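Cryptochrome DASH, chloroplastic/mitochondrial (Arabidopsis thaliana, PDB 2J4D) repairs cyclobutane pyrimidine dimers in single-stranded DNA, binding FAD and a folate light antenna, and may also act as a blue-light photoreceptor. Local coordinates at residues Thr42-Arg47 against Asp56-Ala61; Lys122-Leu127 against Glu153-Gln158; Ala141-Cys146 against Leu169-Gly174; Ser175-Lys180 against Cys205-Ser210. All blocks are in the same frame, centred on the assembly; numbering follows the deposited sequence.

Contact 1: residues Thr42-Arg47 against Asp56-Ala61; sequences TILWFR and DALYKA
Strand 41-46 and helix 56-63 are the first two elements of a beta-alpha-beta unit in the Rossmann-like alpha/beta domain of the photolyase family, and this contact packs that helix on its strand. The axes of Thr-42 to Phe-46 and of Asp-56 to Ala-61 run antiparallel, 175° between their directions and 8.9 Å apart. Leu-44 carries most of the packing. Its CG stands anti to the backbone N (chi1 177°), so the two methyls fork over the helix: CD1 sits on CB of Ala-57 at 3.8 Å, with CB of Ala-61 farther off, while CD2 reaches the flank of Leu-58. The two leucines cross obliquely. Two residues before Leu-44, Thr-42 points CG2 at the helix, 4.0 Å from CB of Ala-61. Its OG1 is used elsewhere, in a hydrogen bond with OG1 of Thr-138 on the neighbouring strand. In this wholly buried interface Ala-57 and Ala-61 meet the strand with CB and with backbone atoms, O of Ala-61 lying 3.5 Å from CG2 of Thr-42. The tightest carbon pair is CD2 of Leu-44 against CD1 of Leu-58, at 3.5 Å closer than usual van der Waals contact.

Contact 2: residues Lys122-Leu127 against Glu153-Gln158; sequences KPEEIL and ERLVNQ
Glu-124 has CG in the crowded position between the backbone N and the carbonyl carbon (chi1 63°), and a second bend (chi2 -95°) folds the chain along Leu-155. CG of Leu-155 is anti to its own carbonyl carbon, and the two side chains lie side by side, pointing the same way. CB of Glu-124 is 3.6 Å from CB of Leu-155. At the tip, OE2 of Glu-124 passes 3.5 Å from CD1 of Leu-155, yet its charge is directed to a salt bridge with Arg-77. Val-156, with CG1 anti to the backbone N, turns CG2 to the start of helix 123-134. CG2 lies 3.6 Å from the backbone N of Glu-124 and 3.8 Å from CB of Pro-123, whereas CG1 meets CD1 of Leu-127 at 3.9 Å. The CA atoms of Glu-124 and Val-156 are 4.0 Å apart, and the helix axes, 8.1 Å apart, cross at -29°. Pro-123, Leu-127 and Val-156 also rest on Trp-45 of strand 41-46. Two roughly parallel helices side by side on one face of a parallel sheet are characteristic of a Rossmann-like fold, here the alpha/beta domain of the photolyase family.

Contact 3: residues Ala141-Cys146 against Leu169-Gly174; sequences AHKETC and LELIWG. With MHF (5,10-methenyl-6,7,8-trihydrofolic acid), chain D.
Parallel bridges pair Ala-141 with Leu-171 and His-142 with Ile-172, their CA atoms 5.0 and 4.6 Å apart. N of Ala-141 donates to O of Glu-170, and N of Ile-172 to O of Ala-141 at 2.7 Å, both within the carbonyl plane. O of Ile-172 is gripped twice: by N of Lys-143 at 2.8 Å and by ND1 of His-142 at 3.3 Å. Both donors stand above the carbonyl plane, the imidazole nitrogen 51° out of it, although the oxygen lies near the plane of the His-142 ring. With CG anti to its carbonyl carbon (chi1 -83°), His-142 turns that ring along the outgoing chain, where ND1 comes 3.8 Å from CA of Gly-174; a CB on Gly-174 would clash with it. The other ring nitrogen, NE2, bonds to Asn-55, so both ends fix the ring's rotation. An alanine in place of His-142 would remove both ring bonds and would probably loosen the join between Ile-172 and the loop holding Asn-55. On the opposite face of the sheet, CB of Ala-141 meets CD2 of Leu-171. Lys-143 crosses Leu-171 obliquely, CD to CD1 at 3.8 Å, before NZ turns to O of Glu-144 and a salt bridge with Glu-153. Thr-145 puts CG2 near CH2 of Trp-173, and Cys-146 reaches the folate pocket. Strand 168-172 forms the sheet edge, helix 147-161 makes the crossover between the two strands, and helices 317-339 and 425-436 pack against the loop at Thr-145 and Cys-146.

Contact 4: residues Ser175-Lys180 against Cys205-Ser210; sequences STMYHK and CSIRSS
Arg-208 leaves its backbone with CG anti to the carbonyl carbon (chi1 -57°), and from CG to NE the chain is extended, carrying the guanidinium out to His-179. NE comes first, 3.7 Å from CB of His-179. CZ then lies above the bond between CG and CD2 of the imidazole, NH1 sits 3.4 Å from CD2, and NH2 is over the ring centre. The guanidinium lies flat on the ring, planes 9° apart and centres separated by 3.8 Å. NE of Arg-208 forms a salt bridge with Asp-182, and ND1 of His-179 bonds to N of Asp-181. Since CG of His-179 is anti to the backbone N, the ring is swung toward Arg-208 while also meeting Trp-173. An alanine in place of His-179 would remove the surface under the guanidinium and would probably leave Arg-208 less firmly oriented. Deeper in, CG1 of Ile-207 lies over one face of Tyr-178, 4.0 Å from its centroid and 23° off the normal, a CH-pi contact, and CD1 packs on CG of Met-177. No direct hydrogen bond joins the segments; instead three waters bridge them. One links O of Met-177 to N of Arg-208, another N of His-179 to O of Ser-206, and the third OH of Tyr-178 to O of Cys-205. This is water-mediated packing between the loops that precede and follow helix 194-204, both between strands 168-172 and 245-248 in the chain, and the side chain of Met-177 lies about 9 Å from the bound FAD.

In the fold
Contacts 1, 2 and 3 belong to one parallel sheet and its helices. Contacts 1 and 3 involve neighbouring strands, with centres about 10 Å apart; centre to centre, contact 2 lies about 15 Å from contact 1 and 13 Å from contact 3. Along the chain contact 1 closes first, contacts 2 and 3 interleave, and contact 4 follows. Glu-153 of contact 2 forms salt bridges with Arg-47 of contact 1 and Lys-143 of contact 3. Contact 4, about 28 Å from contact 2 between centres, touches contact 3 through Trp-173 and His-179. Contact 3 reaches the folate pocket at Cys-146, and the side chain of Met-177 in contact 4 comes within about 9 Å of FAD.

Contact 1: residues Thr42-Arg47 against Asp56-Ala61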
# COMPACT_ATOMS: atom_id res chain seq x y z
N THR A 42 -6.56 8.97 26.48
CA THR A 42 -7.09 8.42 25.24
C THR A 42 -6.06 7.45 24.69
O THR A 42 -4.86 7.59 24.93
CB THR A 42 -7.36 9.51 24.17
OG1 THR A 42 -8.02 8.91 23.04
CG2 THR A 42 -6.05 10.13 23.68
N ILE A 43 -6.54 6.44 23.97
CA ILE A 43 -5.65 5.47 23.36
C ILE A 43 -5.73 5.70 21.86
O ILE A 43 -6.83 5.85 21.32
CB ILE A 43 -6.11 4.03 23.68
CG1 ILE A 43 -5.83 3.71 25.16
CG2 ILE A 43 -5.41 3.03 22.74
CD1 ILE A 43 -6.48 2.43 25.67
N LEU A 44 -4.58 5.75 21.20
CA LEU A 44 -4.54 5.91 19.74
C LEU A 44 -4.11 4.55 19.18
O LEU A 44 -2.98 4.10 19.39
CB LEU A 44 -3.53 6.98 19.33
CG LEU A 44 -3.35 7.19 17.81
CD1 LEU A 44 -4.69 7.53 17.15
CD2 LEU A 44 -2.34 8.32 17.58
N TRP A 45 -5.03 3.91 18.47
CA TRP A 45 -4.78 2.59 17.90
C TRP A 45 -4.36 2.69 16.43
O TRP A 45 -5.16 3.06 15.56
CB TRP A 45 -6.03 1.73 18.08
CG TRP A 45 -6.05 0.41 17.34
CD1 TRP A 45 -4.99 -0.41 17.11
CD2 TRP A 45 -7.19 -0.23 16.77
NE1 TRP A 45 -5.41 -1.53 16.41
CE2 TRP A 45 -6.75 -1.44 16.20
CE3 TRP A 45 -8.55 0.11 16.69
CZ2 TRP A 45 -7.63 -2.33 15.55
CZ3 TRP A 45 -9.42 -0.77 16.05
CH2 TRP A 45 -8.96 -1.97 15.49
N PHE A 46 -3.09 2.36 16.18
CA PHE A 46 -2.50 2.39 14.84
C PHE A 46 -2.73 1.09 14.08
O PHE A 46 -2.69 -0.00 14.66
CB PHE A 46 -0.98 2.60 14.93
CG PHE A 46 -0.56 4.04 15.16
CD1 PHE A 46 -0.35 4.89 14.07
CD2 PHE A 46 -0.30 4.51 16.44
CE1 PHE A 46 0.11 6.20 14.26
CE2 PHE A 46 0.17 5.82 16.65
CZ PHE A 46 0.38 6.66 15.55
N ARG A 47 -2.98 1.21 12.78
CA ARG A 47 -3.14 0.04 11.92
C ARG A 47 -2.31 0.31 10.67
O ARG A 47 -1.10 0.09 10.70
CB ARG A 47 -4.61 -0.20 11.61
CG ARG A 47 -5.31 -0.98 12.73
CD ARG A 47 -6.58 -1.69 12.26
NE ARG A 47 -7.65 -0.74 12.02
CZ ARG A 47 -8.90 -1.07 11.72
NH1 ARG A 47 -9.25 -2.35 11.60
NH2 ARG A 47 -9.81 -0.12 11.57
N ASP A 56 -5.20 12.53 11.05
CA ASP A 56 -6.39 13.03 11.73
C ASP A 56 -6.75 12.28 13.01
O ASP A 56 -7.30 12.86 13.94
CB ASP A 56 -7.61 12.99 10.81
CG ASP A 56 -7.60 14.10 9.79
OD1 ASP A 56 -7.10 15.20 10.12
OD2 ASP A 56 -8.08 13.88 8.67
N ALA A 57 -6.46 10.98 13.04
CA ALA A 57 -6.77 10.21 14.25
C ALA A 57 -5.90 10.72 15.39
O ALA A 57 -6.37 10.94 16.51
CB ALA A 57 -6.53 8.71 14.01
N LEU A 58 -4.61 10.92 15.10
CA LEU A 58 -3.66 11.44 16.08
C LEU A 58 -4.08 12.84 16.50
O LEU A 58 -4.07 13.18 17.68
CB LEU A 58 -2.26 11.50 15.47
CG LEU A 58 -1.17 12.22 16.28
CD1 LEU A 58 -0.98 11.52 17.61
CD2 LEU A 58 0.14 12.23 15.50
N TYR A 59 -4.46 13.67 15.54
CA TYR A 59 -4.88 15.02 15.88
C TYR A 59 -6.11 15.03 16.79
O TYR A 59 -6.16 15.75 17.79
CB TYR A 59 -5.20 15.85 14.63
CG TYR A 59 -5.51 17.29 14.99
CD1 TYR A 59 -4.50 18.23 15.14
CD2 TYR A 59 -6.82 17.68 15.28
CE1 TYR A 59 -4.77 19.52 15.57
CE2 TYR A 59 -7.10 18.97 15.71
CZ TYR A 59 -6.07 19.88 15.86
OH TYR A 59 -6.34 21.14 16.33
N LYS A 60 -7.12 14.23 16.44
CA LYS A 60 -8.35 14.19 17.24
C LYS A 60 -8.11 13.62 18.63
O LYS A 60 -8.74 14.04 19.61
CB LYS A 60 -9.42 13.38 16.50
CG LYS A 60 -10.77 13.29 17.22
CD LYS A 60 -11.33 14.66 17.59
CE LYS A 60 -12.81 14.58 17.98
NZ LYS A 60 -13.71 15.01 16.86
N ALA A 61 -7.19 12.66 18.72
CA ALA A 61 -6.85 12.04 19.99
C ALA A 61 -6.20 13.09 20.90
O ALA A 61 -6.54 13.23 22.08
CB ALA A 61 -5.90 10.89 19.77

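Contact 2: residues Lys122-Leu127 against Glu153-Gln158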
# COMPACT_ATOMS: atom_id res chain seq x y z
N LYS A 122 -4.38 -9.99 19.61
CA LYS A 122 -5.56 -9.44 18.97
C LYS A 122 -5.96 -8.11 19.58
O LYS A 122 -6.03 -7.97 20.80
CB LYS A 122 -6.73 -10.43 19.09
CG LYS A 122 -6.51 -11.72 18.32
CD LYS A 122 -7.61 -12.72 18.61
CE LYS A 122 -7.36 -14.02 17.85
NZ LYS A 122 -8.38 -15.08 18.15
N PRO A 123 -6.24 -7.10 18.73
CA PRO A 123 -6.64 -5.77 19.19
C PRO A 123 -7.85 -5.83 20.13
O PRO A 123 -7.92 -5.08 21.11
CB PRO A 123 -6.98 -5.04 17.89
CG PRO A 123 -6.07 -5.68 16.90
CD PRO A 123 -6.17 -7.15 17.26
N GLU A 124 -8.81 -6.70 19.81
CA GLU A 124 -10.02 -6.82 20.62
C GLU A 124 -9.74 -7.36 22.01
O GLU A 124 -10.61 -7.31 22.88
CB GLU A 124 -11.08 -7.68 19.93
CG GLU A 124 -10.69 -9.12 19.68
CD GLU A 124 -10.11 -9.35 18.29
OE1 GLU A 124 -9.41 -8.45 17.78
OE2 GLU A 124 -10.35 -10.43 17.72
N GLU A 125 -8.54 -7.90 22.22
CA GLU A 125 -8.19 -8.41 23.54
C GLU A 125 -7.25 -7.42 24.23
O GLU A 125 -7.41 -7.12 25.42
CB GLU A 125 -7.54 -9.80 23.42
CG GLU A 125 -8.56 -10.89 23.10
CD GLU A 125 -7.95 -12.24 22.75
OE1 GLU A 125 -6.72 -12.40 22.86
OE2 GLU A 125 -8.72 -13.16 22.38
N ILE A 126 -6.31 -6.88 23.48
CA ILE A 126 -5.34 -5.93 24.03
C ILE A 126 -5.93 -4.56 24.38
O ILE A 126 -5.71 -4.04 25.48
CB ILE A 126 -4.18 -5.70 23.05
CG1 ILE A 126 -3.37 -6.99 22.91
CG2 ILE A 126 -3.30 -4.55 23.52
CD1 ILE A 126 -2.42 -6.98 21.74
N LEU A 127 -6.68 -3.97 23.45
CA LEU A 127 -7.23 -2.64 23.66
C LEU A 127 -8.21 -2.49 24.83
O LEU A 127 -8.08 -1.55 25.62
CB LEU A 127 -7.86 -2.12 22.36
CG LEU A 127 -6.86 -2.05 21.19
CD1 LEU A 127 -7.60 -1.64 19.92
CD2 LEU A 127 -5.76 -1.04 21.51
N GLU A 153 -12.87 -4.17 13.95
CA GLU A 153 -13.44 -2.95 14.54
C GLU A 153 -14.62 -3.35 15.42
O GLU A 153 -14.79 -2.85 16.54
CB GLU A 153 -13.91 -1.99 13.44
CG GLU A 153 -12.78 -1.46 12.59
CD GLU A 153 -13.24 -0.64 11.39
OE1 GLU A 153 -14.47 -0.58 11.13
OE2 GLU A 153 -12.37 -0.06 10.70
N ARG A 154 -15.45 -4.25 14.90
CA ARG A 154 -16.61 -4.73 15.64
C ARG A 154 -16.18 -5.42 16.93
O ARG A 154 -16.72 -5.15 18.00
CB ARG A 154 -17.41 -5.72 14.78
CG ARG A 154 -18.53 -6.45 15.54
CD ARG A 154 -19.19 -7.52 14.67
NE ARG A 154 -18.32 -8.67 14.42
CZ ARG A 154 -18.16 -9.68 15.26
NH1 ARG A 154 -18.81 -9.71 16.41
NH2 ARG A 154 -17.33 -10.68 14.95
N LEU A 155 -15.19 -6.31 16.84
CA LEU A 155 -14.74 -7.04 18.02
C LEU A 155 -14.13 -6.10 19.07
O LEU A 155 -14.32 -6.30 20.27
CB LEU A 155 -13.75 -8.13 17.61
CG LEU A 155 -14.47 -9.23 16.80
CD1 LEU A 155 -13.46 -10.07 16.06
CD2 LEU A 155 -15.32 -10.11 17.73
N VAL A 156 -13.41 -5.08 18.61
CA VAL A 156 -12.82 -4.12 19.54
C VAL A 156 -13.93 -3.30 20.20
O VAL A 156 -13.92 -3.06 21.41
CB VAL A 156 -11.83 -3.17 18.82
CG1 VAL A 156 -11.46 -1.99 19.72
CG2 VAL A 156 -10.57 -3.93 18.44
N ASN A 157 -14.89 -2.86 19.40
CA ASN A 157 -15.98 -2.06 19.92
C ASN A 157 -16.77 -2.86 20.98
O ASN A 157 -17.10 -2.33 22.04
CB ASN A 157 -16.91 -1.63 18.78
CG ASN A 157 -17.83 -0.51 19.18
OD1 ASN A 157 -17.42 0.43 19.87
ND2 ASN A 157 -19.08 -0.58 18.74
N GLN A 158 -17.05 -4.12 20.69
CA GLN A 158 -17.79 -4.96 21.64
C GLN A 158 -16.94 -5.29 22.87
O GLN A 158 -17.47 -5.48 23.97
CB GLN A 158 -18.27 -6.24 20.94
CG GLN A 158 -19.28 -5.95 19.84
CD GLN A 158 -19.79 -7.18 19.11
OE1 GLN A 158 -19.23 -8.28 19.24
NE2 GLN A 158 -20.84 -7.01 18.31

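Contact 3: residues Ala141-Cys146 against Leu169-Gly174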
# COMPACT_ATOMS: atom_id res chain seq x y z
N ALA A 141 -8.99 5.54 16.02
CA ALA A 141 -8.34 4.77 14.97
C ALA A 141 -8.94 5.18 13.64
O ALA A 141 -10.01 5.80 13.59
CB ALA A 141 -8.54 3.28 15.19
N HIS A 142 -8.24 4.86 12.56
CA HIS A 142 -8.75 5.17 11.24
C HIS A 142 -9.71 4.08 10.83
O HIS A 142 -9.52 2.91 11.15
CB HIS A 142 -7.60 5.27 10.24
CG HIS A 142 -6.92 6.60 10.25
ND1 HIS A 142 -7.55 7.75 9.84
CD2 HIS A 142 -5.68 6.96 10.63
CE1 HIS A 142 -6.73 8.77 9.97
NE2 HIS A 142 -5.58 8.32 10.45
N LYS A 143 -10.76 4.48 10.11
CA LYS A 143 -11.77 3.56 9.63
C LYS A 143 -11.23 2.76 8.45
O LYS A 143 -10.58 3.32 7.57
CB LYS A 143 -13.00 4.35 9.17
CG LYS A 143 -14.17 3.49 8.69
CD LYS A 143 -14.98 2.95 9.87
CE LYS A 143 -16.10 2.03 9.41
NZ LYS A 143 -15.56 0.74 8.89
N GLU A 144 -11.48 1.46 8.44
CA GLU A 144 -11.05 0.64 7.32
C GLU A 144 -12.30 0.24 6.54
O GLU A 144 -13.42 0.51 6.97
CB GLU A 144 -10.26 -0.58 7.80
CG GLU A 144 -8.84 -0.23 8.22
CD GLU A 144 -7.94 0.13 7.03
OE1 GLU A 144 -8.45 0.27 5.90
OE2 GLU A 144 -6.71 0.28 7.24
N THR A 145 -12.12 -0.41 5.39
CA THR A 145 -13.28 -0.75 4.57
C THR A 145 -13.64 -2.22 4.32
O THR A 145 -14.82 -2.53 4.16
CB THR A 145 -13.18 -0.08 3.19
OG1 THR A 145 -11.99 -0.53 2.52
CG2 THR A 145 -13.12 1.44 3.32
N CYS A 146 -12.65 -3.11 4.27
CA CYS A 146 -12.96 -4.50 3.97
C CYS A 146 -13.34 -5.39 5.14
O CYS A 146 -13.03 -5.10 6.30
CB CYS A 146 -11.79 -5.13 3.20
SG CYS A 146 -11.48 -4.25 1.64
N LEU A 169 -15.09 3.60 20.94
CA LEU A 169 -14.19 3.47 19.81
C LEU A 169 -14.61 4.55 18.81
O LEU A 169 -15.76 4.57 18.36
CB LEU A 169 -14.31 2.09 19.16
CG LEU A 169 -13.49 1.89 17.88
CD1 LEU A 169 -12.00 2.02 18.19
CD2 LEU A 169 -13.77 0.52 17.28
N GLU A 170 -13.69 5.44 18.48
CA GLU A 170 -13.96 6.52 17.53
C GLU A 170 -13.16 6.26 16.26
O GLU A 170 -11.94 6.40 16.28
CB GLU A 170 -13.50 7.86 18.11
CG GLU A 170 -14.19 8.30 19.39
CD GLU A 170 -15.65 8.63 19.16
OE1 GLU A 170 -16.03 8.92 18.00
OE2 GLU A 170 -16.42 8.62 20.15
N LEU A 171 -13.84 5.89 15.18
CA LEU A 171 -13.18 5.59 13.91
C LEU A 171 -13.22 6.83 13.02
O LEU A 171 -14.27 7.42 12.80
CB LEU A 171 -13.87 4.40 13.23
CG LEU A 171 -13.81 3.12 14.08
CD1 LEU A 171 -14.70 2.04 13.51
CD2 LEU A 171 -12.36 2.64 14.15
N ILE A 172 -12.05 7.23 12.52
CA ILE A 172 -11.94 8.42 11.70
C ILE A 172 -11.64 8.09 10.24
O ILE A 172 -10.77 7.28 9.96
CB ILE A 172 -10.79 9.30 12.23
CG1 ILE A 172 -10.92 9.48 13.75
CG2 ILE A 172 -10.76 10.64 11.51
CD1 ILE A 172 -12.24 10.07 14.18
N TRP A 173 -12.35 8.72 9.32
CA TRP A 173 -12.07 8.46 7.91
C TRP A 173 -10.73 9.09 7.55
O TRP A 173 -10.44 10.22 7.94
CB TRP A 173 -13.14 9.02 6.99
CG TRP A 173 -12.84 8.68 5.57
CD1 TRP A 173 -12.15 9.44 4.65
CD2 TRP A 173 -13.09 7.42 4.94
NE1 TRP A 173 -11.95 8.72 3.49
CE2 TRP A 173 -12.51 7.47 3.64
CE3 TRP A 173 -13.74 6.24 5.34
CZ2 TRP A 173 -12.56 6.40 2.76
CZ3 TRP A 173 -13.79 5.17 4.46
CH2 TRP A 173 -13.20 5.26 3.18
N GLY A 174 -9.93 8.36 6.79
CA GLY A 174 -8.64 8.89 6.35
C GLY A 174 -8.25 8.15 5.09
O GLY A 174 -9.11 7.69 4.35
N1 MHF D . -7.24 -8.65 2.90
C2 MHF D . -7.66 -7.64 3.73
NA2 MHF D . -6.76 -6.68 4.11
N3 MHF D . -8.93 -7.57 4.17
C4 MHF D . -9.85 -8.52 3.84
O4 MHF D . -11.01 -8.45 4.26
C4A MHF D . -9.45 -9.60 2.99
N5 MHF D . -10.31 -10.67 2.61
C6 MHF D . -9.78 -11.95 2.03
C7 MHF D . -8.75 -11.54 0.96
N8 MHF D . -7.73 -10.69 1.67
C8A MHF D . -8.13 -9.65 2.51
C9 MHF D . -11.02 -12.73 1.51
N10 MHF D . -12.12 -11.76 1.71
C11 MHF D . -11.74 -10.92 2.85
C12 MHF D . -16.04 -13.46 2.25
C13 MHF D . -15.21 -13.83 1.15
C14 MHF D . -13.93 -13.29 1.00
C15 MHF D . -13.42 -12.36 1.94
C16 MHF D . -14.25 -12.00 3.08
C17 MHF D . -15.54 -12.55 3.23
C MHF D . -17.41 -14.02 2.34
O MHF D . -17.80 -14.78 1.46
N MHF D . -18.24 -13.69 3.36
CA MHF D . -19.60 -14.23 3.40
CB MHF D . -20.09 -14.33 4.84
CG MHF D . -19.25 -15.21 5.73
CD MHF D . -19.15 -16.62 5.20
OE1 MHF D . -20.18 -17.34 5.25
OE2 MHF D . -18.06 -17.01 4.73
CT MHF D . -20.55 -13.34 2.59
O1 MHF D . -20.16 -12.20 2.27
O2 MHF D . -21.67 -13.79 2.29

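Contact 4: residues Ser175-Lys180 against Cys205-Ser210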
# COMPACT_ATOMS: atom_id res chain seq x y z
N SER A 175 -6.95 8.02 4.85
CA SER A 175 -6.42 7.30 3.69
C SER A 175 -6.65 7.85 2.28
O SER A 175 -5.77 7.70 1.44
CB SER A 175 -6.87 5.83 3.74
OG SER A 175 -8.26 5.66 3.45
N THR A 176 -7.79 8.48 2.00
CA THR A 176 -8.04 8.97 0.63
C THR A 176 -7.68 10.43 0.34
O THR A 176 -7.63 11.24 1.26
CB THR A 176 -9.50 8.75 0.23
OG1 THR A 176 -10.35 9.44 1.16
CG2 THR A 176 -9.84 7.26 0.24
N MET A 177 -7.45 10.75 -0.93
CA MET A 177 -7.10 12.12 -1.30
C MET A 177 -8.35 12.98 -1.22
O MET A 177 -8.31 14.10 -0.72
CB MET A 177 -6.49 12.20 -2.70
CG MET A 177 -5.83 13.54 -2.99
SD MET A 177 -4.67 13.44 -4.35
CE MET A 177 -5.79 13.10 -5.73
N TYR A 178 -9.44 12.45 -1.75
CA TYR A 178 -10.73 13.12 -1.67
C TYR A 178 -11.42 12.45 -0.48
O TYR A 178 -11.49 11.23 -0.40
CB TYR A 178 -11.56 12.91 -2.93
CG TYR A 178 -11.10 13.75 -4.09
CD1 TYR A 178 -10.20 13.25 -5.03
CD2 TYR A 178 -11.53 15.07 -4.22
CE1 TYR A 178 -9.75 14.05 -6.08
CE2 TYR A 178 -11.08 15.88 -5.27
CZ TYR A 178 -10.19 15.36 -6.19
OH TYR A 178 -9.74 16.15 -7.23
N HIS A 179 -11.93 13.26 0.45
CA HIS A 179 -12.59 12.74 1.64
C HIS A 179 -13.96 12.14 1.34
O HIS A 179 -14.72 12.69 0.55
CB HIS A 179 -12.72 13.86 2.68
CG HIS A 179 -12.99 13.37 4.07
ND1 HIS A 179 -14.19 12.80 4.44
CD2 HIS A 179 -12.22 13.38 5.18
CE1 HIS A 179 -14.15 12.48 5.72
NE2 HIS A 179 -12.96 12.82 6.19
N LYS A 180 -14.28 11.02 1.97
CA LYS A 180 -15.57 10.36 1.74
C LYS A 180 -16.76 11.29 1.97
O LYS A 180 -17.73 11.27 1.21
CB LYS A 180 -15.69 9.13 2.65
CG LYS A 180 -16.90 8.24 2.34
CD LYS A 180 -16.82 6.93 3.13
CE LYS A 180 -17.62 6.98 4.42
NZ LYS A 180 -19.09 6.93 4.16
N CYS A 205 -15.51 18.60 -6.24
CA CYS A 205 -14.85 18.50 -4.94
C CYS A 205 -13.53 19.21 -4.87
O CYS A 205 -12.89 19.50 -5.89
CB CYS A 205 -14.59 17.04 -4.58
SG CYS A 205 -16.01 15.98 -4.62
N SER A 206 -13.11 19.48 -3.64
CA SER A 206 -11.83 20.10 -3.35
C SER A 206 -11.07 19.09 -2.50
O SER A 206 -11.67 18.25 -1.83
CB SER A 206 -12.01 21.39 -2.55
OG SER A 206 -12.55 22.43 -3.34
N ILE A 207 -9.74 19.18 -2.54
CA ILE A 207 -8.90 18.31 -1.74
C ILE A 207 -8.58 19.11 -0.49
O ILE A 207 -8.16 20.27 -0.58
CB ILE A 207 -7.59 17.96 -2.49
CG1 ILE A 207 -7.92 17.11 -3.72
CG2 ILE A 207 -6.64 17.21 -1.57
CD1 ILE A 207 -6.71 16.80 -4.59
N ARG A 208 -8.80 18.53 0.68
CA ARG A 208 -8.53 19.24 1.93
C ARG A 208 -7.04 19.42 2.18
O ARG A 208 -6.23 18.57 1.77
CB ARG A 208 -9.12 18.48 3.12
CG ARG A 208 -10.62 18.22 3.03
CD ARG A 208 -11.10 17.48 4.26
NE ARG A 208 -12.53 17.18 4.22
CZ ARG A 208 -13.22 16.72 5.26
NH1 ARG A 208 -12.61 16.53 6.43
NH2 ARG A 208 -14.51 16.47 5.16
N SER A 209 -6.68 20.51 2.84
CA SER A 209 -5.28 20.77 3.19
C SER A 209 -4.91 19.65 4.15
O SER A 209 -5.79 19.09 4.82
CB SER A 209 -5.14 22.12 3.91
OG SER A 209 -5.57 23.19 3.09
N SER A 210 -3.63 19.32 4.24
CA SER A 210 -3.23 18.26 5.15
C SER A 210 -3.38 18.79 6.57
O SER A 210 -3.25 19.99 6.81
CB SER A 210 -1.78 17.84 4.87
OG SER A 210 -0.87 18.88 5.19
O HOH W 1 -9.58 15.83 0.90
O HOH W 2 -10.69 18.59 -7.50
O HOH W 3 -12.17 16.14 0.01